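Local coordinates for Baccell_00875 (Bacteroides cellulosilyticus DSM 14838, PDB 5NO8), which is a polysaccharide lyase that probably removes the L-rhamnose caps linked to glucuronic acid on complex arabinogalactan proteins, at residues A[164-175]-A[577-587]. Residues are numbered along the deposited sequence; the frame is centred on the assembly and turned at random.
Sequences HTHIWKGGSAAY and AFNGFQPSYHL
H166 and A577 join the strand to the loop by a hydrogen bond. H166 NE2 donates to A577 O at 2.8 Å, and the acceptor lies in the imidazole plane. G580 CA makes a CH-pi contact over one face of this ring, 4.0 Å from its centroid. At the ring's other nitrogen, a water bridges H166 ND1 and Q582 NE2. Each imidazole nitrogen thus has a polar partner, which probably fixes the turn of the buried ring.

Q582 can be followed outward. Its CB lies against W168 CE3 at 3.6 Å. CG passes W168 CB and comes near I167 O. The chain bends at chi2 (92°), which carries the amide back to the strand. CD lies 3.8 Å from I167 O. Beyond it NE2 donates to I167 O at 3.0 Å in a nearly straight bond (170°), from above the carbonyl plane. The bridging water takes the second NE2 hydrogen.

W168 carries the apolar part. Its CG is anti to the backbone N (chi1 -178°), laying the indole along the loop. P583 CD sits over the five-membered ring, 3.8 Å from its centroid, in a CH-pi contact. L587 CD1 and S584 CB touch the six-membered ring obliquely. With an alanine in place of W168, P583 CD and L587 CD1 would probably face a gap, and Q582 CB would lose the indole it packs on.

Y175 OH meets F581 CE1 at 3.4 Å. A second water links this hydroxyl to F581 N.

Strand 163-168 is outermost in an antiparallel eight-stranded sheet. Loop 577-587, after helix 562-576, runs alongside it, with H164, H166 and W168 level with F578, G580 and Q582. The contact joins the edge of this sheet to the helix-rich C-terminal part of the chain. Helix 245-254 packs on Y175 and F581, R249 makes a cation-pi contact with F581, and strand 326-335 touches W168 and S584.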
loop_
_atom_site.group_PDB
_atom_site.type_symbol
_atom_site.label_atom_id
_atom_site.label_comp_id
_atom_site.label_asym_id
_atom_site.label_seq_id
_atom_site.Cartn_x
_atom_site.Cartn_y
_atom_site.Cartn_z
ATOM N N HIS A 164 3.457 10.923 3.623
ATOM C CA HIS A 164 3.055 9.511 3.638
ATOM C C HIS A 164 2.914 9.100 5.107
ATOM O O HIS A 164 3.891 9.118 5.867
ATOM C CB HIS A 164 4.102 8.659 2.947
ATOM C CG HIS A 164 4.253 8.965 1.491
ATOM N ND1 HIS A 164 3.179 9.006 0.633
ATOM C CD2 HIS A 164 5.355 9.202 0.737
ATOM C CE1 HIS A 164 3.616 9.254 -0.592
ATOM N NE2 HIS A 164 4.928 9.391 -0.553
ATOM N N THR A 165 1.698 8.743 5.500
ATOM C CA THR A 165 1.395 8.491 6.897
ATOM C C THR A 165 1.405 6.985 7.171
ATOM O O THR A 165 0.529 6.273 6.724
ATOM C CB THR A 165 0.049 9.159 7.207
ATOM O OG1 THR A 165 0.160 10.556 6.848
ATOM C CG2 THR A 165 -0.256 9.085 8.636
ATOM N N HIS A 166 2.411 6.520 7.882
ATOM C CA HIS A 166 2.604 5.089 8.129
ATOM C C HIS A 166 2.020 4.799 9.492
ATOM O O HIS A 166 2.628 5.122 10.519
ATOM C CB HIS A 166 4.073 4.768 8.046
ATOM C CG HIS A 166 4.629 5.037 6.683
ATOM N ND1 HIS A 166 4.145 4.402 5.557
ATOM C CD2 HIS A 166 5.551 5.940 6.247
ATOM C CE1 HIS A 166 4.767 4.887 4.489
ATOM N NE2 HIS A 166 5.639 5.803 4.880
ATOM N N ILE A 167 0.848 4.174 9.474
ATOM C CA ILE A 167 0.081 3.914 10.693
ATOM C C ILE A 167 0.355 2.487 11.143
ATOM O O ILE A 167 0.269 1.577 10.324
ATOM C CB ILE A 167 -1.419 4.067 10.436
ATOM C CG1 ILE A 167 -1.718 5.450 9.850
ATOM C CG2 ILE A 167 -2.210 3.853 11.732
ATOM C CD1 ILE A 167 -3.100 5.528 9.252
ATOM N N TRP A 168 0.698 2.309 12.413
ATOM C CA TRP A 168 0.805 0.974 12.996
ATOM C C TRP A 168 -0.152 0.838 14.149
ATOM O O TRP A 168 0.015 1.510 15.197
ATOM C CB TRP A 168 2.215 0.609 13.423
ATOM C CG TRP A 168 2.296 -0.778 13.975
ATOM C CD1 TRP A 168 2.923 -1.161 15.126
ATOM C CD2 TRP A 168 1.691 -1.968 13.431
ATOM N NE1 TRP A 168 2.740 -2.498 15.328
ATOM C CE2 TRP A 168 2.017 -3.027 14.303
ATOM C CE3 TRP A 168 0.943 -2.247 12.274
ATOM C CZ2 TRP A 168 1.606 -4.351 14.078
ATOM C CZ3 TRP A 168 0.505 -3.558 12.070
ATOM C CH2 TRP A 168 0.861 -4.594 12.974
ATOM N N LYS A 169 -1.124 -0.057 13.960
ATOM C CA LYS A 169 -2.127 -0.370 14.971
ATOM C C LYS A 169 -1.583 -1.328 16.039
ATOM O O LYS A 169 -2.179 -2.357 16.349
ATOM C CB LYS A 169 -3.407 -0.931 14.303
ATOM C CG LYS A 169 -3.212 -2.239 13.550
ATOM C CD LYS A 169 -4.500 -2.736 12.888
ATOM C CE LYS A 169 -4.248 -4.126 12.310
ATOM N NZ LYS A 169 -5.423 -4.693 11.630
ATOM N N GLY A 170 -0.467 -0.962 16.642
ATOM C CA GLY A 170 0.275 -1.868 17.519
ATOM C C GLY A 170 -0.097 -1.843 18.979
ATOM O O GLY A 170 0.760 -2.118 19.835
ATOM N N GLY A 171 -1.347 -1.527 19.292
ATOM C CA GLY A 171 -1.812 -1.597 20.687
ATOM C C GLY A 171 -1.083 -0.575 21.549
ATOM O O GLY A 171 -1.094 0.627 21.238
ATOM N N SER A 172 -0.432 -1.050 22.618
ATOM C CA SER A 172 0.335 -0.178 23.514
ATOM C C SER A 172 1.541 0.424 22.835
ATOM O O SER A 172 2.045 1.438 23.307
ATOM C CB SER A 172 0.800 -0.912 24.780
ATOM O OG SER A 172 -0.281 -1.578 25.418
ATOM N N ALA A 173 2.007 -0.210 21.754
ATOM C CA ALA A 173 3.175 0.247 21.005
ATOM C C ALA A 173 2.781 0.755 19.636
ATOM O O ALA A 173 3.573 0.716 18.683
ATOM C CB ALA A 173 4.161 -0.885 20.882
ATOM N N ALA A 174 1.551 1.263 19.532
ATOM C CA ALA A 174 1.098 1.869 18.302
ATOM C C ALA A 174 1.881 3.153 18.002
ATOM O O ALA A 174 2.416 3.790 18.887
ATOM C CB ALA A 174 -0.384 2.169 18.390
ATOM N N TYR A 175 1.925 3.518 16.724
ATOM C CA TYR A 175 2.592 4.717 16.292
ATOM C C TYR A 175 2.093 5.173 14.929
ATOM O O TYR A 175 1.420 4.452 14.211
ATOM C CB TYR A 175 4.117 4.525 16.275
ATOM C CG TYR A 175 4.638 3.514 15.283
ATOM C CD1 TYR A 175 4.670 3.779 13.911
ATOM C CD2 TYR A 175 5.085 2.276 15.713
ATOM C CE1 TYR A 175 5.141 2.851 13.016
ATOM C CE2 TYR A 175 5.588 1.360 14.827
ATOM C CZ TYR A 175 5.616 1.660 13.480
ATOM O OH TYR A 175 6.061 0.726 12.590
ATOM N N ALA A 577 9.877 6.378 0.580
ATOM C CA ALA A 577 8.997 7.085 1.517
ATOM C C ALA A 577 7.541 6.575 1.510
ATOM O O ALA A 577 6.814 6.732 2.502
ATOM C CB ALA A 577 9.042 8.585 1.250
ATOM N N PHE A 578 7.128 5.950 0.410
ATOM C CA PHE A 578 5.790 5.365 0.300
ATOM C C PHE A 578 5.572 4.148 1.205
ATOM O O PHE A 578 4.418 3.733 1.374
ATOM C CB PHE A 578 5.518 4.909 -1.138
ATOM C CG PHE A 578 5.261 6.027 -2.114
ATOM C CD1 PHE A 578 3.964 6.497 -2.309
ATOM C CD2 PHE A 578 6.289 6.555 -2.876
ATOM C CE1 PHE A 578 3.714 7.495 -3.244
ATOM C CE2 PHE A 578 6.039 7.555 -3.833
ATOM C CZ PHE A 578 4.761 8.039 -3.984
ATOM N N ASN A 579 6.653 3.577 1.726
ATOM C CA ASN A 579 6.636 2.253 2.359
ATOM C C ASN A 579 6.936 2.338 3.843
ATOM O O ASN A 579 7.925 2.972 4.276
ATOM C CB ASN A 579 7.721 1.357 1.774
ATOM C CG ASN A 579 7.451 0.933 0.355
ATOM O OD1 ASN A 579 6.575 1.444 -0.328
ATOM N ND2 ASN A 579 8.248 -0.002 -0.108
ATOM N N GLY A 580 6.146 1.607 4.628
ATOM C CA GLY A 580 6.387 1.520 6.050
ATOM C C GLY A 580 7.202 0.288 6.422
ATOM O O GLY A 580 7.586 -0.519 5.545
ATOM N N PHE A 581 7.481 0.150 7.720
ATOM C CA PHE A 581 8.209 -1.010 8.259
ATOM C C PHE A 581 7.395 -1.724 9.328
ATOM O O PHE A 581 7.965 -2.454 10.157
ATOM C CB PHE A 581 9.606 -0.617 8.766
ATOM C CG PHE A 581 9.590 0.470 9.803
ATOM C CD1 PHE A 581 9.402 0.176 11.149
ATOM C CD2 PHE A 581 9.748 1.803 9.423
ATOM C CE1 PHE A 581 9.376 1.193 12.101
ATOM C CE2 PHE A 581 9.711 2.813 10.373
ATOM C CZ PHE A 581 9.506 2.507 11.696
ATOM N N GLN A 582 6.069 -1.560 9.291
ATOM C CA GLN A 582 5.200 -2.155 10.298
ATOM C C GLN A 582 5.339 -3.690 10.285
ATOM O O GLN A 582 5.523 -4.296 9.202
ATOM C CB GLN A 582 3.738 -1.831 10.055
ATOM C CG GLN A 582 3.372 -0.361 10.053
ATOM C CD GLN A 582 3.416 0.258 8.687
ATOM O OE1 GLN A 582 4.300 -0.084 7.876
ATOM N NE2 GLN A 582 2.477 1.156 8.402
ATOM N N PRO A 583 5.217 -4.336 11.440
ATOM C CA PRO A 583 5.426 -5.818 11.475
ATOM C C PRO A 583 4.177 -6.612 11.100
ATOM O O PRO A 583 3.585 -7.320 11.932
ATOM C CB PRO A 583 5.857 -6.053 12.917
ATOM C CG PRO A 583 5.102 -4.999 13.680
ATOM C CD PRO A 583 5.160 -3.782 12.807
ATOM N N SER A 584 3.777 -6.451 9.840
ATOM C CA SER A 584 2.618 -7.103 9.251
ATOM C C SER A 584 2.947 -7.384 7.789
ATOM O O SER A 584 3.475 -6.533 7.101
ATOM C CB SER A 584 1.392 -6.197 9.304
ATOM O OG SER A 584 0.296 -6.755 8.590
ATOM N N TYR A 585 2.564 -8.553 7.307
ATOM C CA TYR A 585 2.697 -8.876 5.892
ATOM C C TYR A 585 1.862 -7.936 5.007
ATOM O O TYR A 585 2.199 -7.717 3.868
ATOM C CB TYR A 585 2.394 -10.341 5.598
ATOM C CG TYR A 585 0.973 -10.767 5.883
ATOM C CD1 TYR A 585 0.609 -11.222 7.142
ATOM C CD2 TYR A 585 -0.024 -10.657 4.908
ATOM C CE1 TYR A 585 -0.708 -11.586 7.430
ATOM C CE2 TYR A 585 -1.322 -11.051 5.163
ATOM C CZ TYR A 585 -1.651 -11.538 6.423
ATOM O OH TYR A 585 -2.944 -11.911 6.682
ATOM N N HIS A 586 0.804 -7.341 5.543
ATOM C CA HIS A 586 0.012 -6.392 4.774
ATOM C C HIS A 586 0.759 -5.095 4.476
ATOM O O HIS A 586 0.432 -4.410 3.487
ATOM C CB HIS A 586 -1.273 -6.035 5.531
ATOM C CG HIS A 586 -2.288 -7.127 5.542
ATOM N ND1 HIS A 586 -2.532 -7.904 6.653
ATOM C CD2 HIS A 586 -3.118 -7.573 4.582
ATOM C CE1 HIS A 586 -3.487 -8.778 6.377
ATOM N NE2 HIS A 586 -3.858 -8.601 5.125
ATOM N N LEU A 587 1.678 -4.728 5.364
ATOM C CA LEU A 587 2.278 -3.390 5.402
ATOM C C LEU A 587 3.768 -3.321 5.207
ATOM O O LEU A 587 4.266 -2.266 4.817
ATOM C CB LEU A 587 1.986 -2.706 6.748
ATOM C CG LEU A 587 0.549 -2.678 7.222
ATOM C CD1 LEU A 587 0.453 -2.080 8.621
ATOM C CD2 LEU A 587 -0.307 -1.926 6.239
HETATM O O HOH W 1 2.265 2.355 5.734
HETATM O O HOH W 2 6.356 1.846 9.713
#